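PDB 3RNS: cupin 2 conserved barrel domain protein, which is of unknown function but has the conserved beta-barrel fold of the cupin superfamily. Local coordinates for residues A[7-12]-A[202-207]; A[37-42]-A[104-109]; A[137-142]-A[159-164]; A[153-158]-A[221-226]. All coordinates share one frame; numbering follows the deposited sequence.

Contact 1: residues A[7-12]-A[202-207]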
loop_
_atom_site.group_PDB
_atom_site.type_symbol
_atom_site.label_atom_id
_atom_site.label_comp_id
_atom_site.label_asym_id
_atom_site.label_seq_id
_atom_site.Cartn_x
_atom_site.Cartn_y
_atom_site.Cartn_z
ATOM N N ILE A 7 3.000 -13.460 3.584
ATOM C CA ILE A 7 4.212 -12.979 4.246
ATOM C C ILE A 7 4.011 -13.098 5.750
ATOM O O ILE A 7 2.886 -13.267 6.203
ATOM C CB ILE A 7 4.573 -11.523 3.826
ATOM C CG1 ILE A 7 3.473 -10.501 4.181
ATOM C CG2 ILE A 7 4.854 -11.459 2.323
ATOM C CD1 ILE A 7 3.819 -9.035 3.696
ATOM N N GLU A 8 5.090 -13.020 6.511
ATOM C CA GLU A 8 5.032 -13.006 7.967
ATOM C C GLU A 8 4.269 -11.785 8.518
ATOM O O GLU A 8 4.453 -10.673 8.017
ATOM C CB GLU A 8 6.455 -13.006 8.532
ATOM C CG GLU A 8 6.968 -14.411 8.888
ATOM C CD GLU A 8 8.298 -14.343 9.625
ATOM O OE1 GLU A 8 8.410 -14.873 10.765
ATOM O OE2 GLU A 8 9.218 -13.713 9.057
ATOM N N VAL A 9 3.425 -12.006 9.528
ATOM C CA VAL A 9 2.703 -10.962 10.211
ATOM C C VAL A 9 3.488 -10.352 11.375
ATOM O O VAL A 9 4.450 -10.927 11.858
ATOM C CB VAL A 9 1.317 -11.466 10.655
ATOM C CG1 VAL A 9 0.644 -12.096 9.456
ATOM C CG2 VAL A 9 1.393 -12.489 11.865
ATOM N N ALA A 10 3.090 -9.136 11.770
ATOM C CA ALA A 10 3.570 -8.472 12.972
ATOM C C ALA A 10 5.083 -8.287 12.916
ATOM O O ALA A 10 5.761 -8.441 13.936
ATOM C CB ALA A 10 3.149 -9.259 14.238
ATOM N N LYS A 11 5.584 -7.954 11.727
ATOM C CA LYS A 11 7.011 -7.835 11.466
ATOM C C LYS A 11 7.249 -6.777 10.367
ATOM O O LYS A 11 6.544 -6.786 9.353
ATOM C CB LYS A 11 7.526 -9.201 11.005
ATOM C CG LYS A 11 8.905 -9.222 10.372
ATOM C CD LYS A 11 9.358 -10.640 9.988
ATOM C CE LYS A 11 10.042 -11.379 11.162
ATOM N NZ LYS A 11 9.116 -11.975 12.222
ATOM N N PRO A 12 8.226 -5.871 10.555
ATOM C CA PRO A 12 8.525 -4.880 9.493
ATOM C C PRO A 12 9.210 -5.569 8.327
ATOM O O PRO A 12 10.057 -6.393 8.557
ATOM C CB PRO A 12 9.472 -3.903 10.164
ATOM C CG PRO A 12 10.107 -4.681 11.237
ATOM C CD PRO A 12 9.039 -5.636 11.755
ATOM N N VAL A 202 2.028 -6.482 8.307
ATOM C CA VAL A 202 0.665 -6.979 8.358
ATOM C C VAL A 202 0.187 -7.067 9.805
ATOM O O VAL A 202 0.866 -7.638 10.659
ATOM C CB VAL A 202 0.518 -8.362 7.655
ATOM C CG1 VAL A 202 -0.922 -8.921 7.822
ATOM C CG2 VAL A 202 0.851 -8.212 6.189
ATOM N N LEU A 203 -0.987 -6.498 10.073
ATOM C CA LEU A 203 -1.639 -6.592 11.359
ATOM C C LEU A 203 -2.770 -7.552 11.104
ATOM O O LEU A 203 -3.734 -7.189 10.418
ATOM C CB LEU A 203 -2.164 -5.218 11.837
ATOM C CG LEU A 203 -1.262 -3.992 11.624
ATOM C CD1 LEU A 203 -1.982 -2.675 12.052
ATOM C CD2 LEU A 203 0.015 -4.207 12.392
ATOM N N PRO A 204 -2.677 -8.769 11.657
ATOM C CA PRO A 204 -3.648 -9.820 11.345
ATOM C C PRO A 204 -5.049 -9.655 11.933
ATOM O O PRO A 204 -5.240 -9.048 13.005
ATOM C CB PRO A 204 -2.986 -11.083 11.880
ATOM C CG PRO A 204 -2.156 -10.588 13.020
ATOM C CD PRO A 204 -1.680 -9.217 12.635
ATOM N N ALA A 205 -6.002 -10.262 11.231
ATOM C CA ALA A 205 -7.431 -10.153 11.514
ATOM C C ALA A 205 -7.712 -10.625 12.917
ATOM O O ALA A 205 -7.112 -11.580 13.363
ATOM C CB ALA A 205 -8.273 -11.013 10.501
ATOM N N ASN A 206 -8.625 -9.945 13.597
ATOM C CA ASN A 206 -9.187 -10.424 14.865
ATOM C C ASN A 206 -8.201 -10.535 16.031
ATOM O O ASN A 206 -8.498 -11.197 17.049
ATOM C CB ASN A 206 -9.920 -11.769 14.649
ATOM C CG ASN A 206 -10.947 -11.694 13.523
ATOM O OD1 ASN A 206 -11.709 -10.719 13.428
ATOM N ND2 ASN A 206 -10.970 -12.707 12.669
ATOM N N ILE A 207 -7.062 -9.855 15.899
ATOM C CA ILE A 207 -6.031 -9.841 16.917
ATOM C C ILE A 207 -5.771 -8.388 17.312
ATOM O O ILE A 207 -5.603 -7.544 16.456
ATOM C CB ILE A 207 -4.723 -10.453 16.418
ATOM C CG1 ILE A 207 -4.899 -11.922 16.036
ATOM C CG2 ILE A 207 -3.644 -10.341 17.514
ATOM C CD1 ILE A 207 -4.991 -12.834 17.202
HETATM O O HOH W 1 4.373 -8.184 8.766
#
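Val9 and Val202 touch where the irregular segment 7-12 runs past the end of strand 199-203, part of the six-stranded antiparallel sheet of the C-terminal cupin barrel. The N-terminal chain then continues into the short strand 13-14, which borders 199-203 at the edge of that same sheet, so residues from the start of the protein are built into a barrel formed mostly by its second half.

The apolar contacts divide the two methyls of Val202 between two residues. Ile7 leans on one branch, its CD1 lying 4.0 Å from Val202 CG2; CG1 of Ile7 stands between the backbone N and the carbonyl carbon (chi1 61°), and from there it touches the same methyl. The other branch meets Val9, with CG1 of Val9 3.9 Å from CG1 of Val202. The second methyl of Val9 reaches past the strand end, where its CG2 comes within 4.2 Å of Pro204 CG, at the start of a type II turn that runs to Ile207.

Between the two segments the direct polar contact is one backbone bond: Ala10 N donates to Val202 O at 2.9 Å, and the bond is fairly straight (162°). Ala10 has a positive phi of 60°, which bends the chain here, and its own O accepts a hydrogen bond from Lys191 NZ. On the same edge of Val202 a water bridges the backbones: it accepts from Val202 N at 2.9 Å and donates to Glu8 O and Lys11 O, each 2.6 Å away.

Contact 2: residues A[37-42]-A[104-109]. With ACT (acetate ion), chain B.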
loop_
_atom_site.group_PDB
_atom_site.type_symbol
_atom_site.label_atom_id
_atom_site.label_comp_id
_atom_site.label_asym_id
_atom_site.label_seq_id
_atom_site.Cartn_x
_atom_site.Cartn_y
_atom_site.Cartn_z
ATOM N N SER A 37 -10.963 -9.544 -2.684
ATOM C CA SER A 37 -9.953 -8.511 -2.791
ATOM C C SER A 37 -8.556 -9.130 -2.529
ATOM O O SER A 37 -8.428 -10.226 -1.988
ATOM C CB SER A 37 -10.241 -7.356 -1.815
ATOM O OG SER A 37 -10.294 -7.834 -0.464
ATOM N N TYR A 38 -7.528 -8.434 -2.936
ATOM C CA TYR A 38 -6.156 -8.922 -2.758
ATOM C C TYR A 38 -5.192 -7.785 -2.801
ATOM O O TYR A 38 -5.516 -6.661 -3.231
ATOM C CB TYR A 38 -5.793 -9.912 -3.875
ATOM C CG TYR A 38 -5.727 -9.281 -5.244
ATOM C CD1 TYR A 38 -6.867 -9.143 -6.036
ATOM C CD2 TYR A 38 -4.533 -8.806 -5.744
ATOM C CE1 TYR A 38 -6.801 -8.552 -7.291
ATOM C CE2 TYR A 38 -4.459 -8.202 -6.990
ATOM C CZ TYR A 38 -5.590 -8.065 -7.748
ATOM O OH TYR A 38 -5.514 -7.437 -8.995
ATOM N N ILE A 39 -3.974 -8.089 -2.395
ATOM C CA ILE A 39 -2.878 -7.159 -2.490
ATOM C C ILE A 39 -1.716 -7.940 -3.107
ATOM O O ILE A 39 -1.400 -9.030 -2.609
ATOM C CB ILE A 39 -2.373 -6.644 -1.119
ATOM C CG1 ILE A 39 -3.461 -5.924 -0.300
ATOM C CG2 ILE A 39 -1.241 -5.651 -1.330
ATOM C CD1 ILE A 39 -2.960 -5.434 1.149
ATOM N N SER A 40 -1.122 -7.387 -4.168
ATOM C CA SER A 40 0.041 -7.971 -4.809
ATOM C C SER A 40 1.117 -6.929 -4.949
ATOM O O SER A 40 0.800 -5.733 -4.953
ATOM C CB SER A 40 -0.328 -8.521 -6.196
ATOM O OG SER A 40 -1.078 -9.691 -6.020
ATOM N N LEU A 41 2.367 -7.395 -5.065
ATOM C CA LEU A 41 3.508 -6.589 -5.436
ATOM C C LEU A 41 4.036 -6.937 -6.840
ATOM O O LEU A 41 4.018 -8.098 -7.266
ATOM C CB LEU A 41 4.632 -6.775 -4.415
ATOM C CG LEU A 41 4.328 -6.605 -2.940
ATOM C CD1 LEU A 41 5.598 -6.921 -2.281
ATOM C CD2 LEU A 41 3.894 -5.116 -2.621
ATOM N N PHE A 42 4.477 -5.902 -7.554
ATOM C CA PHE A 42 5.109 -5.998 -8.860
ATOM C C PHE A 42 6.432 -5.287 -8.891
ATOM O O PHE A 42 6.561 -4.190 -8.311
ATOM C CB PHE A 42 4.217 -5.345 -9.914
ATOM C CG PHE A 42 3.020 -6.169 -10.289
ATOM C CD1 PHE A 42 1.880 -6.145 -9.526
ATOM C CD2 PHE A 42 3.063 -6.996 -11.390
ATOM C CE1 PHE A 42 0.793 -6.924 -9.877
ATOM C CE2 PHE A 42 1.960 -7.774 -11.761
ATOM C CZ PHE A 42 0.833 -7.724 -10.998
ATOM N N ILE A 104 2.674 -1.587 -5.466
ATOM C CA ILE A 104 1.696 -2.374 -4.749
ATOM C C ILE A 104 0.402 -2.284 -5.563
ATOM O O ILE A 104 -0.042 -1.184 -5.888
ATOM C CB ILE A 104 1.392 -1.833 -3.309
ATOM C CG1 ILE A 104 2.664 -1.631 -2.488
ATOM C CG2 ILE A 104 0.418 -2.791 -2.607
ATOM C CD1 ILE A 104 2.429 -1.087 -1.067
ATOM N N GLU A 105 -0.218 -3.423 -5.885
ATOM C CA GLU A 105 -1.460 -3.465 -6.607
ATOM C C GLU A 105 -2.537 -3.985 -5.646
ATOM O O GLU A 105 -2.394 -5.051 -5.092
ATOM C CB GLU A 105 -1.382 -4.403 -7.836
ATOM C CG GLU A 105 -2.704 -4.514 -8.612
ATOM C CD GLU A 105 -2.655 -5.536 -9.759
ATOM O OE1 GLU A 105 -3.129 -6.676 -9.568
ATOM O OE2 GLU A 105 -2.157 -5.202 -10.861
ATOM N N ILE A 106 -3.617 -3.243 -5.495
ATOM C CA ILE A 106 -4.716 -3.608 -4.618
ATOM C C ILE A 106 -5.892 -3.756 -5.555
ATOM O O ILE A 106 -6.165 -2.857 -6.324
ATOM C CB ILE A 106 -5.014 -2.536 -3.546
ATOM C CG1 ILE A 106 -3.762 -2.170 -2.752
ATOM C CG2 ILE A 106 -6.048 -3.026 -2.570
ATOM C CD1 ILE A 106 -2.977 -0.989 -3.311
ATOM N N GLY A 107 -6.528 -4.905 -5.541
ATOM C CA GLY A 107 -7.635 -5.139 -6.397
ATOM C C GLY A 107 -8.865 -5.657 -5.712
ATOM O O GLY A 107 -8.754 -6.352 -4.712
ATOM N N GLU A 108 -10.034 -5.264 -6.245
ATOM C CA GLU A 108 -11.328 -5.907 -5.972
ATOM C C GLU A 108 -11.543 -6.920 -7.080
ATOM O O GLU A 108 -11.393 -6.576 -8.260
ATOM C CB GLU A 108 -12.488 -4.914 -6.043
ATOM C CG GLU A 108 -12.694 -3.991 -4.830
ATOM C CD GLU A 108 -14.188 -3.739 -4.550
ATOM O OE1 GLU A 108 -14.920 -3.312 -5.484
ATOM O OE2 GLU A 108 -14.645 -3.997 -3.407
ATOM N N LYS A 109 -11.923 -8.139 -6.745
ATOM C CA LYS A 109 -12.084 -9.120 -7.806
ATOM C C LYS A 109 -13.383 -8.865 -8.659
ATOM O O LYS A 109 -13.287 -8.762 -9.910
ATOM C CB LYS A 109 -11.909 -10.541 -7.249
ATOM C CG LYS A 109 -10.469 -10.754 -6.778
ATOM C CD LYS A 109 -10.123 -12.197 -6.415
ATOM C CE LYS A 109 -8.885 -12.237 -5.511
ATOM N NZ LYS A 109 -8.699 -13.565 -4.897
HETATM C C ACT B . -1.116 -11.290 -9.187
HETATM O O ACT B . -1.036 -12.093 -10.168
HETATM O OXT ACT B . -0.390 -11.563 -8.213
HETATM C CH3 ACT B . -2.017 -10.093 -9.209
#
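Tyr38 and Glu105 cross over one face of a sheet, ring and carboxylate planes turned 72° apart. The hydroxyl donates to the acid, Tyr38 OH lying 2.6 Å from Glu105 OE1; that oxygen sits at the edge of the ring, near its plane, while the hydroxyl approaches it from above the carboxylate plane. Glu105 OE2 is hydrogen-bonded to Tyr61 OH, so the carboxylate is gripped at both oxygens. A chi1 of 66° sets Tyr38 CG between the backbone N and the carbonyl carbon; the ring beyond it lies over Gly107, whose CA is 4.0 Å from the ring centroid in a CH-pi contact; a side chain on Gly107 would run into the ring. An alanine in place of Tyr38 would probably leave Glu105 OE1 without its hydroxyl mate and strip Gly107 of its aromatic cover. Nearby, Ser40 OG donates to OXT of an acetate, probably from the crystallisation liquor, at 3.0 Å. On the opposite face Ile39 and Leu41 lie side by side with Ile104, Ile39 CG2 being 3.5 Å from Ile104 CG2. Beneath run paired backbone bonds, Tyr38 with Gly107 and Ser40 with Glu105. Strands 37-44 and 101-108 pair antiparallel, consistent with a second, N-terminal cupin-like barrel.

Contact 3: residues A[137-142]-A[159-164]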
loop_
_atom_site.group_PDB
_atom_site.type_symbol
_atom_site.label_atom_id
_atom_site.label_comp_id
_atom_site.label_asym_id
_atom_site.label_seq_id
_atom_site.Cartn_x
_atom_site.Cartn_y
_atom_site.Cartn_z
ATOM N N TYR A 137 0.724 16.954 8.692
ATOM C CA TYR A 137 0.894 16.958 10.140
ATOM C C TYR A 137 0.159 18.140 10.841
ATOM O O TYR A 137 0.162 19.298 10.350
ATOM C CB TYR A 137 2.380 16.985 10.523
ATOM C CG TYR A 137 3.150 15.750 10.139
ATOM C CD1 TYR A 137 2.800 14.503 10.644
ATOM C CD2 TYR A 137 4.255 15.825 9.312
ATOM C CE1 TYR A 137 3.470 13.386 10.273
ATOM C CE2 TYR A 137 4.973 14.692 8.972
ATOM C CZ TYR A 137 4.577 13.489 9.468
ATOM O OH TYR A 137 5.242 12.360 9.127
ATOM N N GLN A 138 -0.473 17.844 11.976
ATOM C CA GLN A 138 -1.034 18.848 12.862
ATOM C C GLN A 138 -0.632 18.517 14.292
ATOM O O GLN A 138 -0.726 17.382 14.746
ATOM C CB GLN A 138 -2.550 18.926 12.704
ATOM C CG GLN A 138 -2.986 19.339 11.251
ATOM C CD GLN A 138 -4.496 19.471 11.044
ATOM O OE1 GLN A 138 -5.239 19.805 11.955
ATOM N NE2 GLN A 138 -4.946 19.209 9.817
ATOM N N GLU A 139 -0.234 19.543 15.018
ATOM C CA GLU A 139 0.363 19.362 16.331
ATOM C C GLU A 139 -0.621 18.735 17.335
ATOM O O GLU A 139 -1.738 19.239 17.560
ATOM C CB GLU A 139 0.869 20.719 16.881
ATOM C CG GLU A 139 1.670 20.560 18.170
ATOM C CD GLU A 139 2.156 21.875 18.796
ATOM O OE1 GLU A 139 1.758 22.979 18.348
ATOM O OE2 GLU A 139 2.950 21.760 19.756
ATOM N N GLY A 140 -0.174 17.653 17.953
ATOM C CA GLY A 140 -0.949 16.926 18.968
ATOM C C GLY A 140 -2.086 16.110 18.374
ATOM O O GLY A 140 -2.889 15.594 19.126
ATOM N N LYS A 141 -2.123 15.963 17.039
ATOM C CA LYS A 141 -3.289 15.394 16.347
ATOM C C LYS A 141 -2.956 14.200 15.470
ATOM O O LYS A 141 -1.807 14.002 15.069
ATOM C CB LYS A 141 -3.980 16.462 15.507
ATOM C CG LYS A 141 -4.565 17.517 16.377
ATOM C CD LYS A 141 -4.907 18.757 15.684
ATOM C CE LYS A 141 -5.410 19.780 16.679
ATOM N NZ LYS A 141 -5.415 21.084 15.911
ATOM N N ILE A 142 -3.990 13.398 15.226
ATOM C CA ILE A 142 -4.016 12.360 14.169
ATOM C C ILE A 142 -4.995 12.854 13.111
ATOM O O ILE A 142 -6.112 13.273 13.450
ATOM C CB ILE A 142 -4.518 11.038 14.700
ATOM C CG1 ILE A 142 -3.626 10.542 15.839
ATOM C CG2 ILE A 142 -4.593 9.941 13.564
ATOM C CD1 ILE A 142 -4.039 9.164 16.490
ATOM N N SER A 159 -1.824 10.812 9.328
ATOM C CA SER A 159 -0.636 11.448 9.924
ATOM C C SER A 159 -0.781 11.448 11.441
ATOM O O SER A 159 -1.909 11.656 11.976
ATOM C CB SER A 159 -0.434 12.877 9.404
ATOM O OG SER A 159 -1.476 13.751 9.853
ATOM N N PHE A 160 0.327 11.177 12.132
ATOM C CA PHE A 160 0.347 11.099 13.593
ATOM C C PHE A 160 1.430 12.100 14.038
ATOM O O PHE A 160 2.590 12.023 13.577
ATOM C CB PHE A 160 0.796 9.718 14.105
ATOM C CG PHE A 160 -0.211 8.623 13.982
ATOM C CD1 PHE A 160 -0.539 8.088 12.739
ATOM C CD2 PHE A 160 -0.780 8.044 15.133
ATOM C CE1 PHE A 160 -1.463 7.018 12.641
ATOM C CE2 PHE A 160 -1.690 6.988 15.017
ATOM C CZ PHE A 160 -2.044 6.510 13.782
ATOM N N TRP A 161 1.064 13.035 14.901
ATOM C CA TRP A 161 2.062 13.844 15.567
ATOM C C TRP A 161 2.699 12.995 16.665
ATOM O O TRP A 161 2.031 12.197 17.322
ATOM C CB TRP A 161 1.425 15.103 16.160
ATOM C CG TRP A 161 2.426 16.096 16.565
ATOM C CD1 TRP A 161 2.955 16.259 17.828
ATOM C CD2 TRP A 161 3.041 17.090 15.736
ATOM N NE1 TRP A 161 3.836 17.299 17.823
ATOM C CE2 TRP A 161 3.938 17.807 16.548
ATOM C CE3 TRP A 161 2.904 17.454 14.384
ATOM C CZ2 TRP A 161 4.707 18.884 16.059
ATOM C CZ3 TRP A 161 3.704 18.486 13.879
ATOM C CH2 TRP A 161 4.577 19.210 14.729
ATOM N N LYS A 162 3.986 13.196 16.886
ATOM C CA LYS A 162 4.713 12.511 17.959
ATOM C C LYS A 162 3.949 12.540 19.269
ATOM O O LYS A 162 3.430 13.584 19.673
ATOM C CB LYS A 162 6.060 13.197 18.140
ATOM C CG LYS A 162 6.849 12.633 19.272
ATOM C CD LYS A 162 8.103 13.374 19.473
ATOM C CE LYS A 162 8.889 12.740 20.600
ATOM N NZ LYS A 162 10.091 13.585 20.804
ATOM N N GLY A 163 3.842 11.395 19.930
ATOM C CA GLY A 163 3.071 11.293 21.165
ATOM C C GLY A 163 1.653 10.851 20.983
ATOM O O GLY A 163 1.009 10.520 21.953
ATOM N N GLU A 164 1.107 10.899 19.767
ATOM C CA GLU A 164 -0.266 10.412 19.544
ATOM C C GLU A 164 -0.251 8.905 19.326
ATOM O O GLU A 164 0.734 8.346 18.894
ATOM C CB GLU A 164 -0.980 11.137 18.378
ATOM C CG GLU A 164 -1.765 12.422 18.784
ATOM C CD GLU A 164 -3.070 12.164 19.604
ATOM O OE1 GLU A 164 -3.697 11.070 19.540
ATOM O OE2 GLU A 164 -3.469 13.084 20.324
HETATM O O HOH W 2 -0.796 14.960 12.523
#
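Trp161 lies against the type II turn from Gln138 to Lys141, and its side chain can be followed outward. CB packs 3.4 Å from Gln138 O. CG, anti to the backbone N (chi1 -167°), has Gly140 N over its face at 3.3 Å, and CD1 meets the same nitrogen. CD2 touches Glu139 CA, which makes a CH-pi contact 3.8 Å from the centroid of the six-membered ring, offset toward the rim. NE1 and CE2 rest on Glu139 CG, CE3 is near Gln138 O, and CZ3 ends 3.9 Å from Tyr137 CB, which comes in at the ring edge. An alanine here would keep CB beside Gln138 O but would probably leave the Glu139-Gly140 peptide without its flat support and the turn freer to move. Alongside, Ile142 CG2 stands over the centre of the Phe160 ring at 4.2 Å. Trp161 N donates to Lys141 O at 3.0 Å, and that oxygen also accepts from a water bound to Gln138 N and to Ser159 OG, itself hydrogen-bonded to Glu136 O. At this open end of the hairpin of strands 142-150 and 153-160, the chemistry implies an attachment resting mainly on dispersion and CH-pi contact, with a single direct backbone bond.

Contact 4: residues A[153-158]-A[221-226]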
loop_
_atom_site.group_PDB
_atom_site.type_symbol
_atom_site.label_atom_id
_atom_site.label_comp_id
_atom_site.label_asym_id
_atom_site.label_seq_id
_atom_site.Cartn_x
_atom_site.Cartn_y
_atom_site.Cartn_z
ATOM N N LEU A 153 -12.869 -3.862 1.136
ATOM C CA LEU A 153 -11.644 -3.085 1.032
ATOM C C LEU A 153 -11.791 -1.676 1.620
ATOM O O LEU A 153 -12.732 -0.920 1.288
ATOM C CB LEU A 153 -11.247 -2.998 -0.446
ATOM C CG LEU A 153 -9.979 -2.224 -0.769
ATOM C CD1 LEU A 153 -8.748 -2.952 -0.181
ATOM C CD2 LEU A 153 -9.850 -1.985 -2.306
ATOM N N VAL A 154 -10.871 -1.341 2.513
ATOM C CA VAL A 154 -10.787 -0.010 3.101
ATOM C C VAL A 154 -9.355 0.473 3.010
ATOM O O VAL A 154 -8.409 -0.274 3.393
ATOM C CB VAL A 154 -11.296 0.003 4.577
ATOM C CG1 VAL A 154 -11.130 1.396 5.236
ATOM C CG2 VAL A 154 -12.730 -0.467 4.616
HETATM N N MSE A 155 -9.168 1.683 2.467
HETATM C CA MSE A 155 -7.839 2.289 2.399
HETATM C C MSE A 155 -7.896 3.682 2.977
HETATM O O MSE A 155 -8.759 4.482 2.618
HETATM C CB MSE A 155 -7.277 2.344 0.959
HETATM C CG MSE A 155 -7.145 0.968 0.289
HETATM SE SE MSE A 155 -6.581 1.028 -1.581
HETATM C CE MSE A 155 -4.758 1.655 -1.347
ATOM N N THR A 156 -6.964 3.962 3.862
ATOM C CA THR A 156 -6.953 5.202 4.586
ATOM C C THR A 156 -5.536 5.667 4.765
ATOM O O THR A 156 -4.631 4.831 4.978
ATOM C CB THR A 156 -7.620 4.955 5.959
ATOM O OG1 THR A 156 -9.002 4.633 5.732
ATOM C CG2 THR A 156 -7.543 6.185 6.849
ATOM N N ILE A 157 -5.315 6.980 4.653
ATOM C CA ILE A 157 -4.026 7.573 4.945
ATOM C C ILE A 157 -4.114 8.387 6.240
ATOM O O ILE A 157 -5.116 9.078 6.468
ATOM C CB ILE A 157 -3.508 8.438 3.714
ATOM C CG1 ILE A 157 -2.382 9.384 4.112
ATOM C CG2 ILE A 157 -4.603 9.219 3.026
ATOM C CD1 ILE A 157 -1.066 8.680 4.196
HETATM N N MSE A 158 -3.065 8.335 7.060
HETATM C CA MSE A 158 -3.089 9.002 8.370
HETATM C C MSE A 158 -1.774 9.646 8.693
HETATM O O MSE A 158 -0.734 9.105 8.341
HETATM C CB MSE A 158 -3.420 8.007 9.490
HETATM C CG MSE A 158 -4.552 7.010 9.117
HETATM SE SE MSE A 158 -4.971 5.764 10.607
HETATM C CE MSE A 158 -5.653 6.987 11.865
ATOM N N LEU A 221 -0.139 4.607 5.258
ATOM C CA LEU A 221 -1.245 4.117 4.498
ATOM C C LEU A 221 -1.689 2.779 5.087
ATOM O O LEU A 221 -0.865 1.857 5.318
ATOM C CB LEU A 221 -0.825 3.905 3.037
ATOM C CG LEU A 221 -1.733 3.106 2.068
ATOM C CD1 LEU A 221 -3.078 3.849 1.770
ATOM C CD2 LEU A 221 -0.913 2.754 0.781
ATOM N N LEU A 222 -2.986 2.645 5.265
ATOM C CA LEU A 222 -3.607 1.417 5.781
ATOM C C LEU A 222 -4.479 0.806 4.703
ATOM O O LEU A 222 -5.377 1.482 4.152
ATOM C CB LEU A 222 -4.481 1.734 7.009
ATOM C CG LEU A 222 -5.356 0.556 7.555
ATOM C CD1 LEU A 222 -4.454 -0.475 8.234
ATOM C CD2 LEU A 222 -6.470 1.006 8.508
ATOM N N ILE A 223 -4.238 -0.475 4.405
ATOM C CA ILE A 223 -5.040 -1.197 3.435
ATOM C C ILE A 223 -5.581 -2.376 4.206
ATOM O O ILE A 223 -4.819 -3.305 4.579
ATOM C CB ILE A 223 -4.231 -1.690 2.191
ATOM C CG1 ILE A 223 -3.516 -0.535 1.439
ATOM C CG2 ILE A 223 -5.171 -2.450 1.175
ATOM C CD1 ILE A 223 -2.339 -1.044 0.568
ATOM N N LEU A 224 -6.891 -2.355 4.421
ATOM C CA LEU A 224 -7.605 -3.432 5.091
ATOM C C LEU A 224 -8.421 -4.240 4.082
ATOM O O LEU A 224 -9.288 -3.681 3.394
ATOM C CB LEU A 224 -8.522 -2.853 6.153
ATOM C CG LEU A 224 -9.516 -3.763 6.872
ATOM C CD1 LEU A 224 -8.729 -4.821 7.637
ATOM C CD2 LEU A 224 -10.465 -2.911 7.822
ATOM N N VAL A 225 -8.127 -5.539 3.991
ATOM C CA VAL A 225 -8.878 -6.454 3.133
ATOM C C VAL A 225 -9.744 -7.376 4.002
ATOM O O VAL A 225 -9.237 -8.052 4.892
ATOM C CB VAL A 225 -7.985 -7.285 2.166
ATOM C CG1 VAL A 225 -7.119 -6.378 1.265
ATOM C CG2 VAL A 225 -7.096 -8.235 2.925
ATOM N N LYS A 226 -11.047 -7.378 3.706
ATOM C CA LYS A 226 -12.124 -7.959 4.566
ATOM C C LYS A 226 -12.846 -9.053 3.796
ATOM O O LYS A 226 -12.921 -8.915 2.568
ATOM C CB LYS A 226 -13.200 -6.900 4.924
ATOM C CG LYS A 226 -12.761 -5.750 5.811
ATOM C CD LYS A 226 -13.967 -4.957 6.357
ATOM C CE LYS A 226 -14.248 -3.673 5.553
ATOM N NZ LYS A 226 -15.345 -2.854 6.172
#
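In the six-stranded sheet of the C-terminal cupin barrel, strands 153-160 and 218-225 pair antiparallel, in register from Leu153 opposite Val225 to Ile157 opposite Leu221. Two hydrogen-bonded pairs carry the ladder. Val154 N gives to Leu224 O at 3.0 Å and Leu224 N returns to Val154 O at 2.8 Å, almost straight at 173°; Thr156 and Leu222 exchange the same two bonds. Between them a CA-H...O contact joins Met155 CA to Leu222 O at 3.1 Å.

The face with Leu153, Met155, Ile157, Leu221, Ile223 and Val225 is buried. Leu153 has CG anti to the backbone N (chi1 -180°) and, with chi2 at 66°, CD1 lies 3.9 Å from Ile223 CG2 and 4.1 Å from Val225 CG1. Met155, a selenomethionine modelled in two conformers, runs side by side with Ile223 in the conformer given, its bent chain setting CE 3.8 Å from Ile223 CG1. This is the face on which the two barrels meet: Ile223 and Val225 pack on Ile39 of strand 37-44, so sheet lies on sheet with aliphatic carbon between.

The other face is less buried. Leu222 rests on Ala175 and Val177 of the neighbouring strand 174-180, while Val154 and Leu224 stand abreast, CB to CB 4.3 Å. Thr156 OG1 is hydrogen-bonded to Asn146 ND2. Past the last pair, Lys226 crosses Val154, and the last carbon of the lysine, CE, lies 3.7 Å from Val154 CG2.

From the N terminus, segment 7-12 comes first but finds its partner only at 202-207, so contact 1 closes a long loop that joins the start of the chain to the C-terminal barrel. Contact 2 nests inside that loop, pairing two strands of the N-terminal barrel. Contact 3, also nested there, then ties the open end of the hairpin 142-150/153-160. Contact 4 opens before contact 3 has closed and ends beyond contact 1, crossing both. Contacts 3 and 4 share strand 153-160, and Ile142 CG2 packs on Met158 CE. Contacts 2 and 4, centres about 12 Å apart, touch through Ile106 on Leu153, joining the two barrels.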